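Local coordinates for esterase (Thermotoga maritima, PDB 3DOH), which probably hydrolyses carboxylic esters as a thermostable alpha/beta hydrolase that also carries an immunoglobulin-like domain, at residues Val25-Pro30 with Asp41-Lys46; Lys249-Leu254 with Pro285-Ala290. All blocks are in the same frame, centred on the assembly; numbering follows the deposited sequence.

Contact 1 of 2, residues Val25-Pro30 with Asp41-Lys46; sequences VVIEYP and DQFSVK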
# COMPACT_ATOMS: atom_id res chain seq x y z
N VAL A 25 -7.00 -24.22 -18.23
CA VAL A 25 -6.96 -25.64 -18.03
C VAL A 25 -8.41 -26.07 -18.11
O VAL A 25 -9.27 -25.51 -17.42
CB VAL A 25 -6.33 -25.98 -16.66
CG1 VAL A 25 -6.73 -27.35 -16.23
CG2 VAL A 25 -4.82 -25.86 -16.72
N VAL A 26 -8.68 -27.03 -18.99
CA VAL A 26 -10.02 -27.60 -19.15
C VAL A 26 -10.09 -29.06 -18.68
O VAL A 26 -9.33 -29.92 -19.15
CB VAL A 26 -10.50 -27.53 -20.62
CG1 VAL A 26 -11.76 -28.32 -20.81
CG2 VAL A 26 -10.74 -26.08 -21.04
N ILE A 27 -11.00 -29.34 -17.76
CA ILE A 27 -11.17 -30.69 -17.23
C ILE A 27 -12.44 -31.29 -17.81
O ILE A 27 -13.48 -30.67 -17.74
CB ILE A 27 -11.26 -30.70 -15.68
CG1 ILE A 27 -10.12 -29.85 -15.06
CG2 ILE A 27 -11.37 -32.16 -15.17
CD1 ILE A 27 -10.36 -29.33 -13.66
N GLU A 28 -12.33 -32.48 -18.42
CA GLU A 28 -13.53 -33.20 -18.90
C GLU A 28 -13.95 -34.18 -17.83
O GLU A 28 -13.27 -35.20 -17.60
CB GLU A 28 -13.30 -33.92 -20.24
CG GLU A 28 -14.56 -34.69 -20.71
CD GLU A 28 -14.51 -35.18 -22.18
OE1 GLU A 28 -13.49 -35.71 -22.66
OE2 GLU A 28 -15.55 -35.03 -22.86
N TYR A 29 -15.07 -33.87 -17.19
CA TYR A 29 -15.66 -34.71 -16.17
C TYR A 29 -16.51 -35.85 -16.75
O TYR A 29 -17.02 -35.72 -17.87
CB TYR A 29 -16.48 -33.83 -15.24
CG TYR A 29 -15.61 -33.15 -14.19
CD1 TYR A 29 -15.20 -33.84 -13.04
CD2 TYR A 29 -15.17 -31.83 -14.36
CE1 TYR A 29 -14.40 -33.22 -12.08
CE2 TYR A 29 -14.38 -31.20 -13.40
CZ TYR A 29 -13.99 -31.90 -12.27
OH TYR A 29 -13.19 -31.29 -11.31
N PRO A 30 -16.66 -36.98 -16.00
CA PRO A 30 -17.50 -38.09 -16.50
C PRO A 30 -19.00 -37.73 -16.70
O PRO A 30 -19.61 -38.22 -17.64
CB PRO A 30 -17.29 -39.21 -15.44
CG PRO A 30 -16.06 -38.83 -14.68
CD PRO A 30 -16.07 -37.32 -14.68
N ASP A 41 -11.63 -21.03 -5.91
CA ASP A 41 -10.99 -21.63 -4.74
C ASP A 41 -11.29 -23.12 -4.53
O ASP A 41 -10.97 -23.67 -3.47
CB ASP A 41 -11.30 -20.82 -3.47
CG ASP A 41 -12.80 -20.80 -3.11
OD1 ASP A 41 -13.07 -20.28 -2.02
OD2 ASP A 41 -13.68 -21.30 -3.86
N GLN A 42 -11.93 -23.75 -5.50
CA GLN A 42 -12.23 -25.18 -5.40
C GLN A 42 -11.18 -25.99 -6.18
O GLN A 42 -11.19 -27.21 -6.21
CB GLN A 42 -13.61 -25.51 -5.92
CG GLN A 42 -14.79 -24.78 -5.27
CD GLN A 42 -16.10 -25.12 -5.98
OE1 GLN A 42 -16.19 -24.99 -7.20
NE2 GLN A 42 -17.09 -25.58 -5.23
N PHE A 43 -10.25 -25.29 -6.82
CA PHE A 43 -9.30 -25.95 -7.67
C PHE A 43 -7.91 -25.41 -7.44
O PHE A 43 -7.74 -24.38 -6.80
CB PHE A 43 -9.70 -25.68 -9.11
CG PHE A 43 -11.04 -26.23 -9.48
CD1 PHE A 43 -11.15 -27.47 -10.10
CD2 PHE A 43 -12.20 -25.49 -9.25
CE1 PHE A 43 -12.38 -27.98 -10.48
CE2 PHE A 43 -13.44 -25.99 -9.62
CZ PHE A 43 -13.53 -27.24 -10.24
N SER A 44 -6.92 -26.08 -7.98
CA SER A 44 -5.57 -25.61 -7.90
C SER A 44 -4.88 -25.88 -9.23
O SER A 44 -5.14 -26.92 -9.87
CB SER A 44 -4.85 -26.38 -6.84
OG SER A 44 -3.55 -25.89 -6.71
N VAL A 45 -4.01 -24.99 -9.67
CA VAL A 45 -3.26 -25.28 -10.89
C VAL A 45 -1.78 -24.96 -10.67
O VAL A 45 -1.46 -23.93 -10.11
CB VAL A 45 -3.86 -24.50 -12.08
CG1 VAL A 45 -3.02 -24.66 -13.33
CG2 VAL A 45 -5.28 -24.97 -12.37
N LYS A 46 -0.86 -25.84 -11.08
CA LYS A 46 0.59 -25.57 -10.82
C LYS A 46 1.45 -25.95 -11.98
O LYS A 46 1.10 -26.86 -12.69
CB LYS A 46 1.09 -26.31 -9.56
CG LYS A 46 0.67 -25.62 -8.28
CD LYS A 46 0.87 -26.49 -7.06
CE LYS A 46 0.34 -25.79 -5.79
NZ LYS A 46 0.87 -24.37 -5.60
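Y29, I27 and V25 of one strand face F43 and V45 of another across the interior of the immunoglobulin-like N-terminal domain. The segments do not pair as neighbours: the axes of strands 25-29 and 43-46 come no nearer than 10.1 Å and run at 127°, and no hydrogen bond joins them. The gap is filled by five buried side chains, apolar except for the Y29 hydroxyl. The densest part is round the F43 ring. Its CE1 receives two partners, the Y29 hydroxyl at the ring edge, near the ring plane, and the end of I27 from an oblique direction, with I27 CD1 4.0 Å from F43 CE1. With CG1 anti to the carbonyl carbon (chi1 -49°) and CD1 extended beyond it, I27 carries its longer branch to F43, while CG2 sits 3.6 Å above one face of the Y29 ring, offset toward the rim. Isoleucine thus serves two aromatic rings with two arms. The V25-V45 end is sparser, a tip-to-tip meeting of single methyls, V25 CG2 and V45 CG1 at 4.0 Å. V112 lies against V25 and I27, and L83 against F43 and V45, so neighbouring strands share the core. Alternation along the strands turns E28 and S44 away from this core into looser, partly exposed positions, where a charged and a small polar side chain are at home; the 41-46 side is partly covered by the second subunit, with S44 on its L115. Tyrosine suits the inner position because its ring is apolar while its one polar atom has a hydrogen-bond partner, Q114 OE1; that same Y29 OH lies 3.5 Å from F43 CE1.

Contact 2 of 2, residues Lys249-Leu254 with Pro285-Ala290; sequences KIIRKL and PELFAA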
# COMPACT_ATOMS: atom_id res chain seq x y z
N LYS A 249 11.01 -20.65 -52.92
CA LYS A 249 10.61 -21.86 -53.64
C LYS A 249 9.34 -22.39 -53.04
O LYS A 249 8.48 -22.89 -53.73
CB LYS A 249 11.71 -22.92 -53.56
CG LYS A 249 12.94 -22.57 -54.38
CD LYS A 249 14.10 -23.46 -54.01
CE LYS A 249 15.36 -23.00 -54.74
NZ LYS A 249 16.59 -23.80 -54.35
N ILE A 250 9.18 -22.22 -51.74
CA ILE A 250 7.98 -22.71 -51.10
C ILE A 250 6.74 -21.81 -51.33
O ILE A 250 5.62 -22.34 -51.46
CB ILE A 250 8.25 -23.27 -49.67
CG1 ILE A 250 7.17 -22.96 -48.67
CG2 ILE A 250 9.59 -22.78 -49.08
CD1 ILE A 250 7.76 -23.27 -47.32
N ILE A 251 6.95 -20.50 -51.46
CA ILE A 251 5.87 -19.61 -51.93
C ILE A 251 5.34 -20.13 -53.28
O ILE A 251 4.13 -20.21 -53.51
CB ILE A 251 6.30 -18.11 -51.97
CG1 ILE A 251 6.30 -17.54 -50.54
CG2 ILE A 251 5.37 -17.26 -52.84
CD1 ILE A 251 7.20 -16.34 -50.35
N ARG A 252 6.27 -20.55 -54.14
CA ARG A 252 5.91 -21.05 -55.49
C ARG A 252 5.21 -22.37 -55.44
O ARG A 252 4.31 -22.59 -56.23
CB ARG A 252 7.10 -21.11 -56.43
CG ARG A 252 7.83 -19.80 -56.47
CD ARG A 252 8.76 -19.69 -57.69
NE ARG A 252 9.02 -18.28 -57.99
CZ ARG A 252 10.24 -17.73 -58.00
NH1 ARG A 252 11.32 -18.50 -57.76
NH2 ARG A 252 10.37 -16.43 -58.27
N LYS A 253 5.59 -23.24 -54.51
CA LYS A 253 4.89 -24.51 -54.35
C LYS A 253 3.43 -24.16 -54.03
O LYS A 253 2.48 -24.67 -54.65
CB LYS A 253 5.51 -25.39 -53.26
CG LYS A 253 4.75 -26.70 -53.09
CD LYS A 253 5.12 -27.64 -51.87
CE LYS A 253 6.51 -28.26 -51.95
NZ LYS A 253 6.79 -28.98 -53.23
N LEU A 254 3.27 -23.25 -53.07
CA LEU A 254 1.96 -22.85 -52.57
C LEU A 254 1.05 -22.31 -53.67
O LEU A 254 -0.14 -22.68 -53.75
CB LEU A 254 2.16 -21.80 -51.48
CG LEU A 254 2.18 -22.17 -49.99
CD1 LEU A 254 2.30 -23.67 -49.66
CD2 LEU A 254 3.23 -21.35 -49.32
N PRO A 285 11.58 -8.25 -56.16
CA PRO A 285 10.64 -7.14 -56.14
C PRO A 285 9.36 -7.48 -56.84
O PRO A 285 8.34 -6.85 -56.61
CB PRO A 285 11.35 -6.06 -56.95
CG PRO A 285 12.54 -6.70 -57.57
CD PRO A 285 12.88 -7.87 -56.76
N GLU A 286 9.42 -8.51 -57.67
CA GLU A 286 8.31 -8.83 -58.51
C GLU A 286 7.30 -9.63 -57.72
O GLU A 286 6.12 -9.71 -58.09
CB GLU A 286 8.82 -9.59 -59.73
CG GLU A 286 9.94 -8.82 -60.49
CD GLU A 286 9.48 -7.43 -61.01
OE1 GLU A 286 8.61 -7.40 -61.92
OE2 GLU A 286 10.00 -6.38 -60.51
N LEU A 287 7.73 -10.21 -56.61
CA LEU A 287 6.90 -11.19 -55.94
C LEU A 287 5.84 -10.60 -54.96
O LEU A 287 4.70 -11.05 -54.92
CB LEU A 287 7.78 -12.28 -55.30
CG LEU A 287 7.00 -13.57 -55.04
CD1 LEU A 287 6.71 -14.25 -56.33
CD2 LEU A 287 7.74 -14.50 -54.15
N PHE A 288 6.22 -9.58 -54.19
CA PHE A 288 5.39 -9.16 -53.06
C PHE A 288 4.57 -7.89 -53.30
O PHE A 288 5.03 -6.96 -53.95
CB PHE A 288 6.25 -9.03 -51.81
CG PHE A 288 7.08 -10.26 -51.50
CD1 PHE A 288 6.50 -11.36 -50.87
CD2 PHE A 288 8.43 -10.30 -51.81
CE1 PHE A 288 7.25 -12.49 -50.57
CE2 PHE A 288 9.20 -11.42 -51.52
CZ PHE A 288 8.61 -12.52 -50.91
N ALA A 289 3.35 -7.89 -52.79
CA ALA A 289 2.43 -6.74 -52.91
C ALA A 289 2.71 -5.61 -51.88
O ALA A 289 2.51 -4.43 -52.18
CB ALA A 289 1.00 -7.22 -52.78
N ALA A 290 3.17 -6.00 -50.69
CA ALA A 290 3.46 -5.07 -49.61
C ALA A 290 4.19 -5.77 -48.48
O ALA A 290 4.03 -6.97 -48.27
CB ALA A 290 2.17 -4.43 -49.10
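I251 meets L287 and F288 with two different branches, and the directions of approach differ. Toward L287 the side chains slide past each other in opposite senses, bringing I251 CG2 to 3.9 Å from L287 CD2. Toward F288 they cross at about a right angle: I251 CD1 comes to the ring edge, near its plane, and touches CE1 at 3.9 Å, with F288 CZ only slightly farther. The fork depends on the isoleucine chi1 of -76°, which puts CG2 anti to the backbone N and sends CG1, with CD1 beyond it, to the other side. L287 extends from its backbone with CG anti to N (chi1 -159°), and its CB lies over one face of the F288 ring, offset toward the rim, so the two loop residues also pack on each other. A branched residue suits this helix face because it must fit both an aliphatic tip and a flat edge; L217 and I265 of the central sheet lie against I251 as well. A helix packed on the sheet, next to the return from helix 272-283 to strand 290-294 in the strand-helix-strand crossover that starts with strand 264-270, fits the alpha/beta hydrolase fold.

In the fold
From the N terminus the chain first forms the immunoglobulin-like domain, where contact 1 closes a short loop of ten residues, including strand 32-34, and brings strand 19-29 opposite strand 43-48. The chain then completes that domain and enters the hydrolase domain. There contact 2 closes a longer loop of thirty residues, which takes in strand 264-270, the probable nucleophile elbow and helix 272-283, and ties helix 242-257 to the segment leading into strand 290-294. The two loops follow in series, neither nesting nor crossing. Their centres are about 46 Å apart, on opposite sides of the centre of the chain, and each joins parts of its own domain only.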